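Local coordinates for protein fructose-2,6-bisphosphatase TIGAR B (PDB 3E9D) that probably hydrolyses fructose 2,6-bisphosphate and fructose 1,6-bisphosphate, lowering the former to restrain glycolysis and favour the pentose phosphate pathway, at residues A[124-136]-A[186-198]. Sequence-based numbering, arbitrary orientation.
Sequences TLEQVKTRFKMFL and FIRISVRHLVEDL. With K (potassium ion), chain E.
Asp197 OD2 is gripped from both of its lone pairs: Lys129 NZ, reaching over from helix 125-146, takes the syn one in a 2.8 Å salt bridge, and His193 ND1, four residues earlier, donates to the anti one at 2.9 Å, nearly in the imidazole plane. Lys129 gets there by bending at chi3 (-68°), and its NZ also gives Glu126 OE2 a weak hydrogen bond, completing a three-residue salt-bridge network. The imidazole is thereby held in its hole among Lys129, Phe132, Lys133 and Leu136, where Lys133 CG makes an off-centre CH-pi contact with it.

Deeper in, Phe132 is the reciprocal knob. Ser190 CB stands 3.4 Å from the centroid of the Phe132 ring, almost on its normal, while Leu194 CD2 meets the ring edge in plane. Ser190 OG, 3.1 Å from Phe132 CG, is turned back to Phe186 O, a bond of 2.7 Å that satisfies the buried hydroxyl. Phe186 packs obliquely on Phe132 and against Val128 CG1, and its backbone N binds Glu89, the inferred proton donor/acceptor. Two helices crossing at -70° thus join a largely apolar interior, close to the active site through Phe186, to a salt-bridged outer end, where the lysine probably stabilises the carboxylate as an anion and the carboxylate would fix the histidine's rotation.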
ATOM      1  N   THR A 124      -2.860 -15.833   9.171  1.00 19.83           N
ATOM      2  CA  THR A 124      -4.116 -15.951   8.421  1.00 20.15           C
ATOM      3  C   THR A 124      -4.448 -14.609   7.745  1.00 20.06           C
ATOM      4  O   THR A 124      -3.847 -13.566   8.064  1.00 18.92           O
ATOM      5  CB  THR A 124      -5.283 -16.332   9.318  1.00 20.12           C
ATOM      6  OG1 THR A 124      -5.544 -15.239  10.207  1.00 21.16           O
ATOM      7  CG2 THR A 124      -4.960 -17.626  10.139  1.00 19.43           C
ATOM      8  N   LEU A 125      -5.388 -14.643   6.808  1.00 20.25           N
ATOM      9  CA  LEU A 125      -5.837 -13.418   6.168  1.00 21.71           C
ATOM     10  C   LEU A 125      -6.386 -12.410   7.179  1.00 21.15           C
ATOM     11  O   LEU A 125      -6.081 -11.235   7.078  1.00 21.38           O
ATOM     12  CB  LEU A 125      -6.881 -13.708   5.080  1.00 22.57           C
ATOM     13  CG  LEU A 125      -7.216 -12.518   4.178  1.00 25.35           C
ATOM     14  CD1 LEU A 125      -7.469 -12.987   2.740  1.00 28.67           C
ATOM     15  CD2 LEU A 125      -8.417 -11.722   4.727  1.00 28.35           C
ATOM     16  N   GLU A 126      -7.179 -12.859   8.149  1.00 20.95           N
ATOM     17  CA  GLU A 126      -7.733 -11.938   9.160  1.00 21.40           C
ATOM     18  C   GLU A 126      -6.658 -11.280  10.028  1.00 20.54           C
ATOM     19  O   GLU A 126      -6.807 -10.125  10.423  1.00 20.54           O
ATOM     20  CB  GLU A 126      -8.770 -12.630  10.057  1.00 21.89           C
ATOM     21  CG  GLU A 126     -10.171 -12.724   9.437  1.00 27.42           C
ATOM     22  CD  GLU A 126     -10.726 -11.371   8.969  1.00 32.80           C
ATOM     23  OE1 GLU A 126     -10.892 -10.449   9.803  1.00 34.84           O
ATOM     24  OE2 GLU A 126     -10.996 -11.228   7.755  1.00 37.43           O
ATOM     25  N   GLN A 127      -5.593 -12.028  10.332  1.00 19.31           N
ATOM     26  CA  GLN A 127      -4.458 -11.484  11.074  1.00 19.16           C
ATOM     27  C   GLN A 127      -3.758 -10.371  10.284  1.00 18.15           C
ATOM     28  O   GLN A 127      -3.443  -9.329  10.826  1.00 18.04           O
ATOM     29  CB  GLN A 127      -3.462 -12.600  11.431  1.00 18.80           C
ATOM     30  CG  GLN A 127      -3.930 -13.478  12.588  1.00 21.17           C
ATOM     31  CD  GLN A 127      -2.954 -14.623  12.886  1.00 23.29           C
ATOM     32  OE1 GLN A 127      -2.555 -15.371  11.993  1.00 21.44           O
ATOM     33  NE2 GLN A 127      -2.572 -14.752  14.152  1.00 23.57           N
ATOM     34  N   VAL A 128      -3.521 -10.594   9.000  1.00 18.21           N
ATOM     35  CA  VAL A 128      -2.966  -9.536   8.150  1.00 18.59           C
ATOM     36  C   VAL A 128      -3.899  -8.311   8.103  1.00 18.60           C
ATOM     37  O   VAL A 128      -3.454  -7.170   8.238  1.00 18.90           O
ATOM     38  CB  VAL A 128      -2.644 -10.042   6.719  1.00 18.34           C
ATOM     39  CG1 VAL A 128      -2.034  -8.902   5.878  1.00 18.99           C
ATOM     40  CG2 VAL A 128      -1.708 -11.217   6.773  1.00 17.03           C
ATOM     41  N   LYS A 129      -5.194  -8.546   7.913  1.00 19.49           N
ATOM     42  CA  LYS A 129      -6.164  -7.449   7.857  1.00 19.44           C
ATOM     43  C   LYS A 129      -6.236  -6.646   9.165  1.00 19.73           C
ATOM     44  O   LYS A 129      -6.336  -5.407   9.141  1.00 19.18           O
ATOM     45  CB  LYS A 129      -7.550  -7.976   7.483  1.00 20.31           C
ATOM     46  CG  LYS A 129      -8.575  -6.870   7.216  1.00 22.47           C
ATOM     47  CD  LYS A 129     -10.014  -7.428   7.169  1.00 27.96           C
ATOM     48  CE  LYS A 129     -10.236  -8.306   5.957  1.00 28.87           C
ATOM     49  NZ  LYS A 129     -11.681  -8.713   5.819  1.00 30.64           N
ATOM     50  N   THR A 130      -6.201  -7.352  10.301  1.00 18.74           N
ATOM     51  CA  THR A 130      -6.111  -6.689  11.597  1.00 19.29           C
ATOM     52  C   THR A 130      -4.899  -5.745  11.682  1.00 18.43           C
ATOM     53  O   THR A 130      -5.022  -4.634  12.193  1.00 18.17           O
ATOM     54  CB  THR A 130      -6.100  -7.729  12.740  1.00 19.48           C
ATOM     55  OG1 THR A 130      -7.361  -8.417  12.726  1.00 22.80           O
ATOM     56  CG2 THR A 130      -5.878  -7.080  14.105  1.00 19.05           C
ATOM     57  N   ARG A 131      -3.748  -6.175  11.160  1.00 17.44           N
ATOM     58  CA  ARG A 131      -2.561  -5.301  11.108  1.00 17.30           C
ATOM     59  C   ARG A 131      -2.795  -4.022  10.294  1.00 16.85           C
ATOM     60  O   ARG A 131      -2.416  -2.919  10.722  1.00 16.49           O
ATOM     61  CB  ARG A 131      -1.339  -6.054  10.561  1.00 17.31           C
ATOM     62  CG  ARG A 131      -0.779  -7.092  11.540  1.00 17.29           C
ATOM     63  CD  ARG A 131       0.662  -7.442  11.190  1.00 17.74           C
ATOM     64  NE  ARG A 131       0.819  -8.349  10.038  1.00 17.03           N
ATOM     65  CZ  ARG A 131       1.324  -7.995   8.856  1.00 17.34           C
ATOM     66  NH1 ARG A 131       1.689  -6.734   8.616  1.00 16.73           N
ATOM     67  NH2 ARG A 131       1.490  -8.908   7.912  1.00 18.25           N
ATOM     68  N   PHE A 132      -3.417  -4.170   9.125  1.00 16.63           N
ATOM     69  CA  PHE A 132      -3.775  -3.007   8.312  1.00 16.82           C
ATOM     70  C   PHE A 132      -4.764  -2.082   9.038  1.00 16.81           C
ATOM     71  O   PHE A 132      -4.597  -0.859   9.004  1.00 16.54           O
ATOM     72  CB  PHE A 132      -4.317  -3.401   6.936  1.00 15.96           C
ATOM     73  CG  PHE A 132      -4.649  -2.214   6.056  1.00 16.33           C
ATOM     74  CD1 PHE A 132      -3.650  -1.323   5.664  1.00 15.67           C
ATOM     75  CD2 PHE A 132      -5.953  -1.989   5.627  1.00 17.81           C
ATOM     76  CE1 PHE A 132      -3.935  -0.221   4.858  1.00 16.61           C
ATOM     77  CE2 PHE A 132      -6.263  -0.904   4.798  1.00 17.91           C
ATOM     78  CZ  PHE A 132      -5.253  -0.015   4.410  1.00 17.58           C
ATOM     79  N   LYS A 133      -5.762  -2.666   9.700  1.00 17.63           N
ATOM     80  CA  LYS A 133      -6.728  -1.887  10.502  1.00 18.63           C
ATOM     81  C   LYS A 133      -6.023  -1.089  11.600  1.00 18.77           C
ATOM     82  O   LYS A 133      -6.365   0.074  11.852  1.00 19.21           O
ATOM     83  CB  LYS A 133      -7.794  -2.785  11.141  1.00 18.96           C
ATOM     84  CG  LYS A 133      -8.844  -3.355  10.171  1.00 20.97           C
ATOM     85  CD  LYS A 133      -9.881  -4.166  10.957  1.00 23.47           C
ATOM     86  CE  LYS A 133     -10.582  -5.201  10.098  1.00 27.65           C
ATOM     87  NZ  LYS A 133     -11.250  -6.256  10.962  1.00 28.08           N
ATOM     88  N   MET A 134      -5.041  -1.716  12.253  1.00 18.40           N
ATOM     89  CA  MET A 134      -4.240  -1.035  13.275  1.00 18.88           C
ATOM     90  C   MET A 134      -3.385   0.066  12.653  1.00 18.20           C
ATOM     91  O   MET A 134      -3.224   1.159  13.221  1.00 17.65           O
ATOM     92  CB  MET A 134      -3.352  -2.027  14.036  1.00 18.78           C
ATOM     93  CG  MET A 134      -4.132  -3.040  14.885  1.00 23.56           C
ATOM     94  SD  MET A 134      -3.029  -4.374  15.485  1.00 34.09           S
ATOM     95  CE  MET A 134      -1.839  -3.424  16.463  1.00 31.06           C
ATOM     96  N   PHE A 135      -2.840  -0.225  11.481  1.00 17.61           N
ATOM     97  CA  PHE A 135      -2.076   0.775  10.756  1.00 17.62           C
ATOM     98  C   PHE A 135      -2.947   1.979  10.403  1.00 17.24           C
ATOM     99  O   PHE A 135      -2.517   3.124  10.573  1.00 17.64           O
ATOM    100  CB  PHE A 135      -1.421   0.210   9.470  1.00 16.90           C
ATOM    101  CG  PHE A 135      -0.796   1.294   8.612  1.00 17.96           C
ATOM    102  CD1 PHE A 135       0.416   1.873   8.983  1.00 18.14           C
ATOM    103  CD2 PHE A 135      -1.444   1.775   7.480  1.00 19.85           C
ATOM    104  CE1 PHE A 135       0.994   2.913   8.216  1.00 18.51           C
ATOM    105  CE2 PHE A 135      -0.868   2.804   6.712  1.00 19.75           C
ATOM    106  CZ  PHE A 135       0.357   3.369   7.104  1.00 17.51           C
ATOM    107  N   LEU A 136      -4.150   1.732   9.892  1.00 17.50           N
ATOM    108  CA  LEU A 136      -5.072   2.825   9.548  1.00 17.99           C
ATOM    109  C   LEU A 136      -5.405   3.705  10.730  1.00 18.30           C
ATOM    110  O   LEU A 136      -5.419   4.925  10.615  1.00 18.03           O
ATOM    111  CB  LEU A 136      -6.379   2.296   8.952  1.00 18.10           C
ATOM    112  CG  LEU A 136      -6.420   1.912   7.478  1.00 19.27           C
ATOM    113  CD1 LEU A 136      -7.863   1.621   7.101  1.00 19.96           C
ATOM    114  CD2 LEU A 136      -5.840   2.986   6.565  1.00 18.44           C
ATOM    115  N   PHE A 186       0.158  -8.265   1.600  1.00 18.52           N
ATOM    116  CA  PHE A 186      -0.391  -7.242   2.507  1.00 17.62           C
ATOM    117  C   PHE A 186      -1.242  -6.177   1.790  1.00 17.15           C
ATOM    118  O   PHE A 186      -2.355  -5.844   2.241  1.00 16.52           O
ATOM    119  CB  PHE A 186       0.736  -6.546   3.267  1.00 17.79           C
ATOM    120  CG  PHE A 186       0.250  -5.541   4.264  1.00 19.11           C
ATOM    121  CD1 PHE A 186      -0.063  -5.935   5.564  1.00 18.27           C
ATOM    122  CD2 PHE A 186       0.112  -4.190   3.909  1.00 18.52           C
ATOM    123  CE1 PHE A 186      -0.509  -4.992   6.512  1.00 20.14           C
ATOM    124  CE2 PHE A 186      -0.341  -3.255   4.839  1.00 19.11           C
ATOM    125  CZ  PHE A 186      -0.646  -3.657   6.146  1.00 19.89           C
ATOM    126  N   ILE A 187      -0.716  -5.634   0.692  1.00 16.62           N
ATOM    127  CA  ILE A 187      -1.413  -4.606  -0.062  1.00 16.55           C
ATOM    128  C   ILE A 187      -2.712  -5.149  -0.652  1.00 16.88           C
ATOM    129  O   ILE A 187      -3.730  -4.464  -0.634  1.00 17.16           O
ATOM    130  CB  ILE A 187      -0.498  -3.959  -1.185  1.00 16.43           C
ATOM    131  CG1 ILE A 187       0.583  -3.056  -0.549  1.00 15.85           C
ATOM    132  CG2 ILE A 187      -1.327  -3.173  -2.184  1.00 16.65           C
ATOM    133  CD1 ILE A 187       1.809  -2.777  -1.482  1.00 13.41           C
ATOM    134  N   ARG A 188      -2.673  -6.377  -1.171  1.00 16.78           N
ATOM    135  CA  ARG A 188      -3.863  -6.977  -1.754  1.00 16.97           C
ATOM    136  C   ARG A 188      -4.958  -7.104  -0.715  1.00 16.46           C
ATOM    137  O   ARG A 188      -6.108  -6.731  -0.968  1.00 15.74           O
ATOM    138  CB  ARG A 188      -3.566  -8.354  -2.353  1.00 17.00           C
ATOM    139  CG  ARG A 188      -4.624  -8.768  -3.376  1.00 18.07           C
ATOM    140  CD  ARG A 188      -4.171 -10.013  -4.142  1.00 20.73           C
ATOM    141  NE  ARG A 188      -5.108 -10.327  -5.221  1.00 22.22           N
ATOM    142  CZ  ARG A 188      -5.080 -11.453  -5.933  1.00 23.82           C
ATOM    143  NH1 ARG A 188      -4.164 -12.377  -5.666  1.00 22.49           N
ATOM    144  NH2 ARG A 188      -5.974 -11.656  -6.902  1.00 23.37           N
ATOM    145  N   ILE A 189      -4.586  -7.625   0.453  1.00 16.10           N
ATOM    146  CA  ILE A 189      -5.525  -7.769   1.554  1.00 16.16           C
ATOM    147  C   ILE A 189      -6.063  -6.398   1.994  1.00 16.51           C
ATOM    148  O   ILE A 189      -7.266  -6.246   2.248  1.00 16.34           O
ATOM    149  CB  ILE A 189      -4.904  -8.596   2.718  1.00 16.30           C
ATOM    150  CG1 ILE A 189      -4.744 -10.059   2.256  1.00 17.43           C
ATOM    151  CG2 ILE A 189      -5.788  -8.516   3.997  1.00 15.70           C
ATOM    152  CD1 ILE A 189      -3.700 -10.894   3.066  1.00 20.02           C
ATOM    153  N   SER A 190      -5.172  -5.405   2.062  1.00 16.31           N
ATOM    154  CA  SER A 190      -5.530  -4.039   2.488  1.00 16.71           C
ATOM    155  C   SER A 190      -6.477  -3.346   1.513  1.00 16.39           C
ATOM    156  O   SER A 190      -7.460  -2.724   1.936  1.00 16.74           O
ATOM    157  CB  SER A 190      -4.270  -3.191   2.663  1.00 16.73           C
ATOM    158  OG  SER A 190      -3.428  -3.766   3.670  1.00 18.39           O
ATOM    159  N   VAL A 191      -6.184  -3.457   0.214  1.00 16.51           N
ATOM    160  CA  VAL A 191      -7.064  -2.914  -0.813  1.00 16.76           C
ATOM    161  C   VAL A 191      -8.473  -3.498  -0.684  1.00 17.08           C
ATOM    162  O   VAL A 191      -9.466  -2.749  -0.743  1.00 17.11           O
ATOM    163  CB  VAL A 191      -6.486  -3.133  -2.251  1.00 17.45           C
ATOM    164  CG1 VAL A 191      -7.527  -2.866  -3.308  1.00 16.47           C
ATOM    165  CG2 VAL A 191      -5.266  -2.217  -2.482  1.00 16.47           C
ATOM    166  N   ARG A 192      -8.570  -4.818  -0.504  1.00 16.64           N
ATOM    167  CA  ARG A 192      -9.891  -5.442  -0.376  1.00 17.34           C
ATOM    168  C   ARG A 192     -10.629  -4.942   0.887  1.00 16.97           C
ATOM    169  O   ARG A 192     -11.845  -4.748   0.856  1.00 16.42           O
ATOM    170  CB  ARG A 192      -9.815  -6.987  -0.368  1.00 17.08           C
ATOM    171  CG  ARG A 192     -11.235  -7.634  -0.371  1.00 19.19           C
ATOM    172  CD  ARG A 192     -11.217  -9.164  -0.509  1.00 20.37           C
ATOM    173  NE  ARG A 192     -10.924  -9.617  -1.870  1.00 21.63           N
ATOM    174  CZ  ARG A 192     -11.830  -9.780  -2.837  1.00 22.19           C
ATOM    175  NH1 ARG A 192     -13.117  -9.494  -2.633  1.00 21.63           N
ATOM    176  NH2 ARG A 192     -11.439 -10.216  -4.033  1.00 20.63           N
ATOM    177  N   HIS A 193      -9.892  -4.743   1.983  1.00 16.58           N
ATOM    178  CA  HIS A 193     -10.486  -4.167   3.193  1.00 16.93           C
ATOM    179  C   HIS A 193     -11.092  -2.771   2.916  1.00 16.84           C
ATOM    180  O   HIS A 193     -12.245  -2.506   3.238  1.00 16.92           O
ATOM    181  CB  HIS A 193      -9.482  -4.068   4.343  1.00 16.46           C
ATOM    182  CG  HIS A 193     -10.036  -3.351   5.539  1.00 18.39           C
ATOM    183  ND1 HIS A 193     -11.083  -3.858   6.286  1.00 18.99           N
ATOM    184  CD2 HIS A 193      -9.720  -2.157   6.097  1.00 18.46           C
ATOM    185  CE1 HIS A 193     -11.380  -3.006   7.255  1.00 18.56           C
ATOM    186  NE2 HIS A 193     -10.558  -1.975   7.170  1.00 18.65           N
ATOM    187  N   LEU A 194     -10.304  -1.904   2.292  1.00 17.64           N
ATOM    188  CA  LEU A 194     -10.758  -0.561   1.919  1.00 18.43           C
ATOM    189  C   LEU A 194     -11.996  -0.582   1.023  1.00 18.80           C
ATOM    190  O   LEU A 194     -12.964   0.139   1.279  1.00 19.15           O
ATOM    191  CB  LEU A 194      -9.627   0.197   1.232  1.00 17.92           C
ATOM    192  CG  LEU A 194      -8.424   0.626   2.094  1.00 19.12           C
ATOM    193  CD1 LEU A 194      -7.439   1.400   1.247  1.00 18.93           C
ATOM    194  CD2 LEU A 194      -8.816   1.445   3.341  1.00 14.94           C
ATOM    195  N   VAL A 195     -11.984  -1.450   0.009  1.00 18.55           N
ATOM    196  CA  VAL A 195     -13.028  -1.447  -1.015  1.00 19.27           C
ATOM    197  C   VAL A 195     -14.298  -2.181  -0.574  1.00 19.88           C
ATOM    198  O   VAL A 195     -15.413  -1.675  -0.736  1.00 19.99           O
ATOM    199  CB  VAL A 195     -12.486  -2.036  -2.336  1.00 19.35           C
ATOM    200  CG1 VAL A 195     -13.614  -2.254  -3.336  1.00 20.15           C
ATOM    201  CG2 VAL A 195     -11.413  -1.085  -2.915  1.00 18.52           C
ATOM    202  N   GLU A 196     -14.127  -3.367  -0.006  1.00 20.30           N
ATOM    203  CA  GLU A 196     -15.241  -4.231   0.340  1.00 21.26           C
ATOM    204  C   GLU A 196     -15.762  -4.010   1.777  1.00 21.58           C
ATOM    205  O   GLU A 196     -16.971  -3.818   1.988  1.00 21.59           O
ATOM    206  CB  GLU A 196     -14.831  -5.687   0.098  1.00 21.80           C
ATOM    207  CG  GLU A 196     -15.955  -6.597  -0.278  1.00 25.25           C
ATOM    208  CD  GLU A 196     -15.468  -7.958  -0.757  1.00 28.05           C
ATOM    209  OE1 GLU A 196     -16.094  -8.509  -1.703  1.00 28.44           O
ATOM    210  OE2 GLU A 196     -14.478  -8.470  -0.188  1.00 24.77           O
ATOM    211  N   ASP A 197     -14.861  -3.995   2.760  1.00 21.60           N
ATOM    212  CA  ASP A 197     -15.278  -3.891   4.167  1.00 21.54           C
ATOM    213  C   ASP A 197     -15.756  -2.507   4.536  1.00 21.16           C
ATOM    214  O   ASP A 197     -16.606  -2.364   5.395  1.00 21.65           O
ATOM    215  CB  ASP A 197     -14.147  -4.298   5.119  1.00 21.97           C
ATOM    216  CG  ASP A 197     -13.740  -5.754   4.958  1.00 23.02           C
ATOM    217  OD1 ASP A 197     -14.532  -6.555   4.402  1.00 24.72           O
ATOM    218  OD2 ASP A 197     -12.617  -6.093   5.380  1.00 23.65           O
ATOM    219  N   LEU A 198     -15.202  -1.482   3.907  1.00 20.81           N
ATOM    220  CA  LEU A 198     -15.542  -0.103   4.275  1.00 20.28           C
ATOM    221  C   LEU A 198     -16.448   0.547   3.226  1.00 20.57           C
ATOM    222  O   LEU A 198     -16.566   0.031   2.110  1.00 19.68           O
ATOM    223  CB  LEU A 198     -14.259   0.719   4.478  1.00 20.14           C
ATOM    224  CG  LEU A 198     -13.278   0.138   5.525  1.00 20.22           C
ATOM    225  CD1 LEU A 198     -12.076   1.060   5.733  1.00 21.73           C
ATOM    226  CD2 LEU A 198     -13.968  -0.148   6.878  1.00 19.46           C
TER
HETATM  227  K     K E 268     -17.880  -1.310   0.230  1.00 24.00           K
HETATM  228  O   HOH W   1     -16.889  -0.448  -2.685  1.00 32.24           O